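Local coordinates for methyltransferase domain-containing protein (Serratia marcescens, PDB 7CLU) that probably transfers a methyl group from S-adenosyl-L-methionine to a hydroxyl oxygen of a precursor in prodigiosin synthesis, working as a dimeric O-methyltransferase, at residues Q56-L61 with G65-R70; D31-R36 with A41-R46; A23-K28 with A82-D87. One frame throughout, in Å; residues are numbered along the deposited sequence.

Interaction 1: Q56-L61 with G65-R70; sequences QLLIAL and GYLDQR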
# COMPACT_ATOMS: atom_id res chain seq x y z
N GLN A 56 -2.66 -6.69 18.53
CA GLN A 56 -3.36 -6.32 17.31
C GLN A 56 -2.45 -6.44 16.10
O GLN A 56 -2.87 -6.89 15.03
CB GLN A 56 -3.92 -4.90 17.41
CG GLN A 56 -5.19 -4.78 18.25
CD GLN A 56 -5.59 -3.34 18.51
OE1 GLN A 56 -4.94 -2.64 19.28
NE2 GLN A 56 -6.64 -2.88 17.84
N LEU A 57 -1.20 -6.00 16.24
CA LEU A 57 -0.25 -6.15 15.14
C LEU A 57 0.04 -7.62 14.87
O LEU A 57 0.09 -8.05 13.71
CB LEU A 57 1.03 -5.39 15.47
CG LEU A 57 2.10 -5.44 14.39
CD1 LEU A 57 1.54 -5.00 13.04
CD2 LEU A 57 3.29 -4.57 14.83
N LEU A 58 0.18 -8.42 15.93
CA LEU A 58 0.50 -9.84 15.77
C LEU A 58 -0.62 -10.59 15.06
O LEU A 58 -0.36 -11.39 14.15
CB LEU A 58 0.77 -10.47 17.14
CG LEU A 58 2.08 -10.00 17.77
CD1 LEU A 58 2.05 -10.37 19.24
CD2 LEU A 58 3.25 -10.64 17.05
N ILE A 59 -1.86 -10.37 15.51
CA ILE A 59 -3.01 -11.02 14.89
C ILE A 59 -3.09 -10.68 13.41
O ILE A 59 -3.38 -11.53 12.58
CB ILE A 59 -4.30 -10.62 15.63
CG1 ILE A 59 -4.34 -11.23 17.03
CG2 ILE A 59 -5.54 -11.01 14.83
CD1 ILE A 59 -5.55 -10.73 17.86
N ALA A 60 -2.86 -9.40 13.07
CA ALA A 60 -2.83 -9.00 11.67
C ALA A 60 -1.74 -9.74 10.91
O ALA A 60 -1.98 -10.24 9.81
CB ALA A 60 -2.64 -7.48 11.56
N LEU A 61 -0.52 -9.77 11.46
CA LEU A 61 0.57 -10.46 10.77
C LEU A 61 0.27 -11.94 10.63
O LEU A 61 0.64 -12.56 9.63
CB LEU A 61 1.89 -10.26 11.52
CG LEU A 61 2.39 -8.82 11.63
CD1 LEU A 61 3.50 -8.73 12.68
CD2 LEU A 61 2.87 -8.36 10.25
N GLY A 65 -0.43 -14.18 6.98
CA GLY A 65 0.40 -15.31 6.64
C GLY A 65 1.87 -15.17 6.96
O GLY A 65 2.64 -16.10 6.66
N TYR A 66 2.29 -14.04 7.54
CA TYR A 66 3.69 -13.81 7.86
C TYR A 66 4.13 -14.52 9.13
O TYR A 66 5.31 -14.85 9.27
CB TYR A 66 3.97 -12.30 7.94
CG TYR A 66 3.94 -11.69 6.56
CD1 TYR A 66 5.06 -11.74 5.73
CD2 TYR A 66 2.77 -11.15 6.04
CE1 TYR A 66 5.03 -11.23 4.44
CE2 TYR A 66 2.72 -10.65 4.76
CZ TYR A 66 3.85 -10.69 3.96
OH TYR A 66 3.81 -10.18 2.68
N LEU A 67 3.20 -14.80 10.04
CA LEU A 67 3.49 -15.56 11.23
C LEU A 67 2.51 -16.72 11.34
O LEU A 67 1.40 -16.66 10.80
CB LEU A 67 3.40 -14.70 12.49
CG LEU A 67 4.35 -13.52 12.65
CD1 LEU A 67 3.97 -12.71 13.87
CD2 LEU A 67 5.83 -14.01 12.73
N ASP A 68 2.95 -17.77 12.03
CA ASP A 68 2.10 -18.86 12.48
C ASP A 68 1.66 -18.58 13.91
O ASP A 68 2.32 -17.85 14.66
CB ASP A 68 2.85 -20.20 12.43
CG ASP A 68 3.20 -20.63 11.02
OD1 ASP A 68 2.39 -20.40 10.09
OD2 ASP A 68 4.30 -21.19 10.82
N GLN A 69 0.54 -19.18 14.30
CA GLN A 69 0.10 -19.13 15.68
C GLN A 69 -0.51 -20.47 16.06
O GLN A 69 -1.44 -20.94 15.41
CB GLN A 69 -0.90 -17.99 15.90
CG GLN A 69 -1.28 -17.71 17.35
CD GLN A 69 -2.55 -18.45 17.77
OE1 GLN A 69 -2.50 -19.49 18.42
NE2 GLN A 69 -3.69 -17.91 17.35
N ARG A 70 0.03 -21.10 17.09
CA ARG A 70 -0.52 -22.36 17.58
C ARG A 70 -0.71 -22.23 19.08
O ARG A 70 0.25 -21.92 19.79
CB ARG A 70 0.37 -23.57 17.23
CG ARG A 70 1.86 -23.34 17.44
CD ARG A 70 2.68 -24.64 17.52
NE ARG A 70 3.98 -24.33 18.11
CZ ARG A 70 4.35 -24.67 19.34
NH1 ARG A 70 3.55 -25.38 20.11
NH2 ARG A 70 5.56 -24.32 19.79

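Interaction 2: D31-R36 with A41-R46; sequences DQLRDR and AHIAAR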
# COMPACT_ATOMS: atom_id res chain seq x y z
N ASP A 31 12.27 -10.24 15.15
CA ASP A 31 13.48 -10.60 15.88
C ASP A 31 13.16 -11.36 17.17
O ASP A 31 13.91 -12.26 17.56
CB ASP A 31 14.29 -9.35 16.21
CG ASP A 31 15.02 -8.78 14.99
OD1 ASP A 31 15.11 -9.47 13.94
OD2 ASP A 31 15.51 -7.64 15.10
N GLN A 32 12.06 -11.01 17.83
CA GLN A 32 11.67 -11.62 19.10
C GLN A 32 11.27 -13.07 18.97
O GLN A 32 11.09 -13.74 20.00
CB GLN A 32 10.51 -10.83 19.71
CG GLN A 32 10.71 -9.33 19.69
CD GLN A 32 12.11 -8.93 20.12
OE1 GLN A 32 12.58 -9.33 21.19
NE2 GLN A 32 12.80 -8.16 19.28
N LEU A 33 11.13 -13.58 17.75
CA LEU A 33 10.76 -14.97 17.51
C LEU A 33 11.88 -15.77 16.85
O LEU A 33 11.64 -16.91 16.43
CB LEU A 33 9.50 -15.05 16.65
CG LEU A 33 8.24 -14.39 17.23
CD1 LEU A 33 7.13 -14.39 16.18
CD2 LEU A 33 7.79 -15.10 18.52
N ARG A 34 13.07 -15.19 16.72
CA ARG A 34 14.16 -15.89 15.99
C ARG A 34 14.62 -17.14 16.76
O ARG A 34 15.11 -18.07 16.10
CB ARG A 34 15.34 -14.95 15.76
CG ARG A 34 16.33 -14.90 16.92
CD ARG A 34 17.05 -13.58 17.02
NE ARG A 34 18.34 -13.58 16.35
CZ ARG A 34 19.49 -13.86 16.94
NH1 ARG A 34 20.61 -13.83 16.24
NH2 ARG A 34 19.53 -14.15 18.22
N ASP A 35 14.43 -17.16 18.08
CA ASP A 35 14.91 -18.23 18.94
C ASP A 35 13.80 -19.15 19.44
O ASP A 35 13.96 -20.37 19.42
CB ASP A 35 15.67 -17.63 20.13
CG ASP A 35 17.01 -17.02 19.71
OD1 ASP A 35 17.87 -17.80 19.26
OD2 ASP A 35 17.20 -15.78 19.82
N ARG A 36 12.67 -18.59 19.86
CA ARG A 36 11.56 -19.38 20.39
C ARG A 36 10.25 -18.82 19.85
O ARG A 36 10.21 -17.75 19.24
CB ARG A 36 11.56 -19.38 21.92
CG ARG A 36 10.83 -20.59 22.57
CD ARG A 36 11.48 -21.01 23.89
NE ARG A 36 12.87 -21.43 23.72
CZ ARG A 36 13.25 -22.68 23.46
NH1 ARG A 36 12.35 -23.65 23.35
NH2 ARG A 36 14.54 -22.98 23.31
N ALA A 41 1.75 -11.35 24.89
CA ALA A 41 2.14 -10.55 26.05
C ALA A 41 3.65 -10.51 26.21
O ALA A 41 4.21 -9.47 26.59
CB ALA A 41 1.46 -11.08 27.31
N HIS A 42 4.33 -11.61 25.90
CA HIS A 42 5.78 -11.68 26.05
C HIS A 42 6.51 -11.03 24.87
O HIS A 42 7.59 -10.44 25.06
CB HIS A 42 6.22 -13.13 26.22
CG HIS A 42 5.82 -13.72 27.53
ND1 HIS A 42 4.55 -14.22 27.76
CD2 HIS A 42 6.50 -13.86 28.69
CE1 HIS A 42 4.47 -14.66 29.01
NE2 HIS A 42 5.64 -14.45 29.59
N ILE A 43 5.96 -11.14 23.67
CA ILE A 43 6.49 -10.34 22.57
C ILE A 43 6.39 -8.86 22.91
O ILE A 43 7.35 -8.09 22.73
CB ILE A 43 5.75 -10.66 21.25
CG1 ILE A 43 5.93 -12.12 20.88
CG2 ILE A 43 6.22 -9.73 20.12
CD1 ILE A 43 5.08 -12.55 19.71
N ALA A 44 5.24 -8.43 23.45
CA ALA A 44 5.08 -7.02 23.81
C ALA A 44 6.05 -6.61 24.92
O ALA A 44 6.51 -5.46 24.94
CB ALA A 44 3.64 -6.75 24.24
N ALA A 45 6.36 -7.52 25.84
CA ALA A 45 7.37 -7.22 26.86
C ALA A 45 8.73 -7.02 26.22
O ALA A 45 9.41 -6.02 26.49
CB ALA A 45 7.41 -8.36 27.89
N ARG A 46 9.14 -7.95 25.36
CA ARG A 46 10.46 -7.85 24.74
C ARG A 46 10.56 -6.64 23.83
O ARG A 46 11.66 -6.10 23.65
CB ARG A 46 10.77 -9.13 23.97
CG ARG A 46 10.81 -10.40 24.85
CD ARG A 46 11.30 -11.61 24.07
NE ARG A 46 12.47 -11.26 23.26
CZ ARG A 46 13.22 -12.14 22.59
NH1 ARG A 46 14.25 -11.70 21.88
NH2 ARG A 46 12.95 -13.44 22.64
O HOH W 1 13.56 -7.40 22.82

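Interaction 3: A23-K28 with A82-D87; sequences AALALK and AFLLSD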
# COMPACT_ATOMS: atom_id res chain seq x y z
N ALA A 23 5.66 -1.42 9.89
CA ALA A 23 5.71 -1.21 11.34
C ALA A 23 6.39 -2.39 12.04
O ALA A 23 7.29 -2.20 12.86
CB ALA A 23 4.31 -0.98 11.89
N ALA A 24 5.98 -3.62 11.71
CA ALA A 24 6.61 -4.81 12.28
C ALA A 24 8.11 -4.82 12.04
O ALA A 24 8.90 -5.22 12.91
CB ALA A 24 5.97 -6.06 11.69
N LEU A 25 8.54 -4.39 10.85
CA LEU A 25 9.97 -4.36 10.55
C LEU A 25 10.66 -3.28 11.36
O LEU A 25 11.75 -3.51 11.91
CB LEU A 25 10.20 -4.16 9.05
CG LEU A 25 9.77 -5.31 8.12
CD1 LEU A 25 9.84 -4.87 6.66
CD2 LEU A 25 10.59 -6.56 8.36
N ALA A 26 10.05 -2.10 11.46
CA ALA A 26 10.64 -1.01 12.23
C ALA A 26 10.73 -1.38 13.71
O ALA A 26 11.73 -1.07 14.37
CB ALA A 26 9.83 0.27 12.03
N LEU A 27 9.72 -2.07 14.23
CA LEU A 27 9.77 -2.54 15.61
C LEU A 27 10.71 -3.72 15.80
O LEU A 27 10.94 -4.13 16.94
CB LEU A 27 8.36 -2.92 16.09
CG LEU A 27 7.39 -1.76 16.36
CD1 LEU A 27 5.94 -2.23 16.42
CD2 LEU A 27 7.75 -1.05 17.65
N LYS A 28 11.27 -4.27 14.71
CA LYS A 28 12.05 -5.49 14.76
C LYS A 28 11.27 -6.61 15.45
O LYS A 28 11.81 -7.38 16.25
CB LYS A 28 13.41 -5.26 15.44
CG LYS A 28 14.31 -4.33 14.65
CD LYS A 28 15.44 -3.79 15.52
CE LYS A 28 16.45 -3.00 14.69
NZ LYS A 28 16.64 -3.59 13.34
N ALA A 82 14.82 -15.39 6.21
CA ALA A 82 15.86 -14.75 5.41
C ALA A 82 15.54 -13.29 5.13
O ALA A 82 16.46 -12.48 4.93
CB ALA A 82 16.06 -15.51 4.10
N PHE A 83 14.25 -12.91 5.14
CA PHE A 83 13.90 -11.53 4.84
C PHE A 83 13.19 -10.78 5.97
O PHE A 83 13.03 -9.56 5.85
CB PHE A 83 13.06 -11.46 3.55
CG PHE A 83 11.77 -12.24 3.58
CD1 PHE A 83 10.59 -11.67 4.06
CD2 PHE A 83 11.73 -13.53 3.08
CE1 PHE A 83 9.40 -12.39 4.06
CE2 PHE A 83 10.55 -14.25 3.08
CZ PHE A 83 9.37 -13.67 3.57
N LEU A 84 12.79 -11.44 7.06
CA LEU A 84 12.15 -10.75 8.18
C LEU A 84 13.06 -10.55 9.39
O LEU A 84 12.71 -9.77 10.27
CB LEU A 84 10.89 -11.50 8.64
CG LEU A 84 9.77 -11.62 7.61
CD1 LEU A 84 8.52 -12.23 8.24
CD2 LEU A 84 9.49 -10.25 7.06
N LEU A 85 14.18 -11.25 9.46
CA LEU A 85 15.12 -11.09 10.57
C LEU A 85 16.17 -10.05 10.20
O LEU A 85 16.69 -10.05 9.08
CB LEU A 85 15.79 -12.42 10.90
CG LEU A 85 14.86 -13.47 11.55
CD1 LEU A 85 15.55 -14.82 11.66
CD2 LEU A 85 14.38 -12.97 12.90
N SER A 86 16.51 -9.19 11.16
CA SER A 86 17.30 -8.00 10.85
C SER A 86 18.79 -8.29 10.65
O SER A 86 19.51 -7.41 10.18
CB SER A 86 17.12 -6.95 11.94
OG SER A 86 17.63 -7.41 13.17
N ASP A 87 19.26 -9.50 10.97
CA ASP A 87 20.64 -9.87 10.73
C ASP A 87 20.79 -10.76 9.51
O ASP A 87 21.92 -11.09 9.13
CB ASP A 87 21.23 -10.57 11.94
CG ASP A 87 20.65 -11.96 12.14
OD1 ASP A 87 19.44 -12.16 11.87
OD2 ASP A 87 21.40 -12.87 12.56

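Interaction 1: Q56-L61 with G65-R70
L61, near the end of helix 51-63, meets the chain as it turns back through Y66 and L67. The polar part centres on a single acceptor, the carbonyl oxygen of L61. Y66 N donates to L61 O at 3.0 Å, nearly in line with the C=O bond, although the N-H...O angle is only 137°. L67 N adds a weak bond to the same L61 O at 3.4 Å, so the one carbonyl of buried L61 draws in two successive amides. G65, the first residue beyond the helix, has a positive phi of 94° and belongs to a Schellman motif; at this phi a CB would press on the preceding carbonyl oxygen.

The apolar part rests on one methyl of L67. Its CD1 sits 3.9 Å from L58 CD2 and 4.0 Å from L61 CB, so it touches two leucines one turn apart on the helix, its side chain slanting across both. L67 CG lies beside its own backbone N (chi1 -62°), and an extended chi2 carries CD1 to the helix. Y66 CB comes 3.7 Å from L61 O, which also lies at the ring's edge near its plane; the far end of the ring leads away, and OH bonds to Q11 of the second subunit.

L67 also packs on F30 and L33, and L58 on Y74 of strand 73-75. The arrangement is the passage from a helix into the first strand of a two-stranded antiparallel hairpin, as in the winged-helix dimerisation domain of plant-type O-methyltransferases.

Interaction 2: D31-R36 with A41-R46
Q32 and R46 are brought together by two bends: the glutamine folds at chi2 and the arginine at chi3 (44°), so that the amide oxygen comes in tilted, from the guanidinium face that Q32 CA also covers, nearest NE. The two side chains run past one another in opposite senses, with amide and guanidinium planes 86° apart. R46 NE donates to Q32 OE1 at 2.8 Å, but the bond is weak because the N-H...O angle is only 117°, the oxygen lying out of the guanidinium plane. R46 NH1 also lies 3.0 Å from Q32 OE1, and a water donates to the same oxygen at 2.7 Å. The remainder of the guanidinium spreads over the glutamine's backbone: Q32 CA is 3.8 Å above the plane, over its centre, and Q32 O also lies over a face rather than in line with an N-H. R46, an exposed residue, is thus laid flat against the 3-10 turn, and Q32 NE2 is hydrogen-bonded to K28 O.

Beneath this polar layer the contact is apolar. L33 CD2 touches I43 CD1 at 3.9 Å, the two side chains crossing at about a right angle. I43 CG2 also approaches Q32 CB, at 4.4 Å. Both L33 and I43 continue onto Y74 of strand 73-75, and I43 onto L58 of helix 51-63. In the loop that follows, R34 NH2 forms a salt bridge with D35 OD2 at 3.3 Å.

Helix 40-47 and the turn after helix 15-26 are thereby fastened together, followed, after a short turn, by helix 51-63, as in the helix-turn-helix core of a winged-helix domain.

Interaction 3: A23-K28 with A82-D87
L25 and L84 meet methyl to methyl, CD2 to CD2 at 4.1 Å, their side chains crossing at about a right angle where the end of helix 15-26 passes helix 81-84. One turn on, K28 NZ stands 3.7 Å from S86 CB, with S86 OG a little farther at 3.9 Å. No hydrogen bond joins the two segments, and the buried surface is small, 142 Å²; the contact is one apolar touch and one loose polar neighbour.

Next come the groups that set these side chains in place. K28 leaves the helix with a positive phi of 53° in a Schellman motif, and K28 N bonds to L25 O at 2.9 Å. The lysine runs extended until its last torsion, chi4 -36°, which turns the ammonium toward the serine. The hydroxyl of S86 sits between its own N and carbonyl carbon (chi1 65°), and OG is hydrogen-bonded to D31 OD2; that carboxylate oxygen, about 4.6 Å from K28 NZ and not in contact with it, may still favour the charged lysine. L85 is the first residue past helix 81-84, so S86 is presented by the loop that follows.

Farther out, W91 lies against both L25 and S86, and the backbone of F83 is hydrogen-bonded to that of L92. The second subunit reaches the same region: its M12 packs on L25 and its T4 on F83. The contact thus joins the end of helix 15-26 to helix 81-84 and the loop after it, which follow the hairpin of strands 68-70 and 73-75, as in the winged-helix dimerisation domain of this family, beside the dimer interface.

Overall arrangement
The three contacts form one patch of the N-terminal dimerisation domain, their centres 12 to 14 Å apart. Interactions 1 and 2 share an apolar core: L67 CD2 lies 3.7 Å from L33 CD1, and L58 CD2 3.8 Å from I43 CD1. Interaction 3 closes the chain loop containing both others. It meets interaction 1 through A24 CB, 3.8 Å from L61 CD1, and interaction 2 where R34 CB packs on L85 CD2 at 3.6 Å and by a probable hydrogen bond, D31 OD2 to S86 OG at 2.9 Å. Interactions 1 and 3 touch the second subunit; interaction 2 does not. All three lie away from the S-adenosyl-L-homocysteine site and the predicted proton acceptor H247.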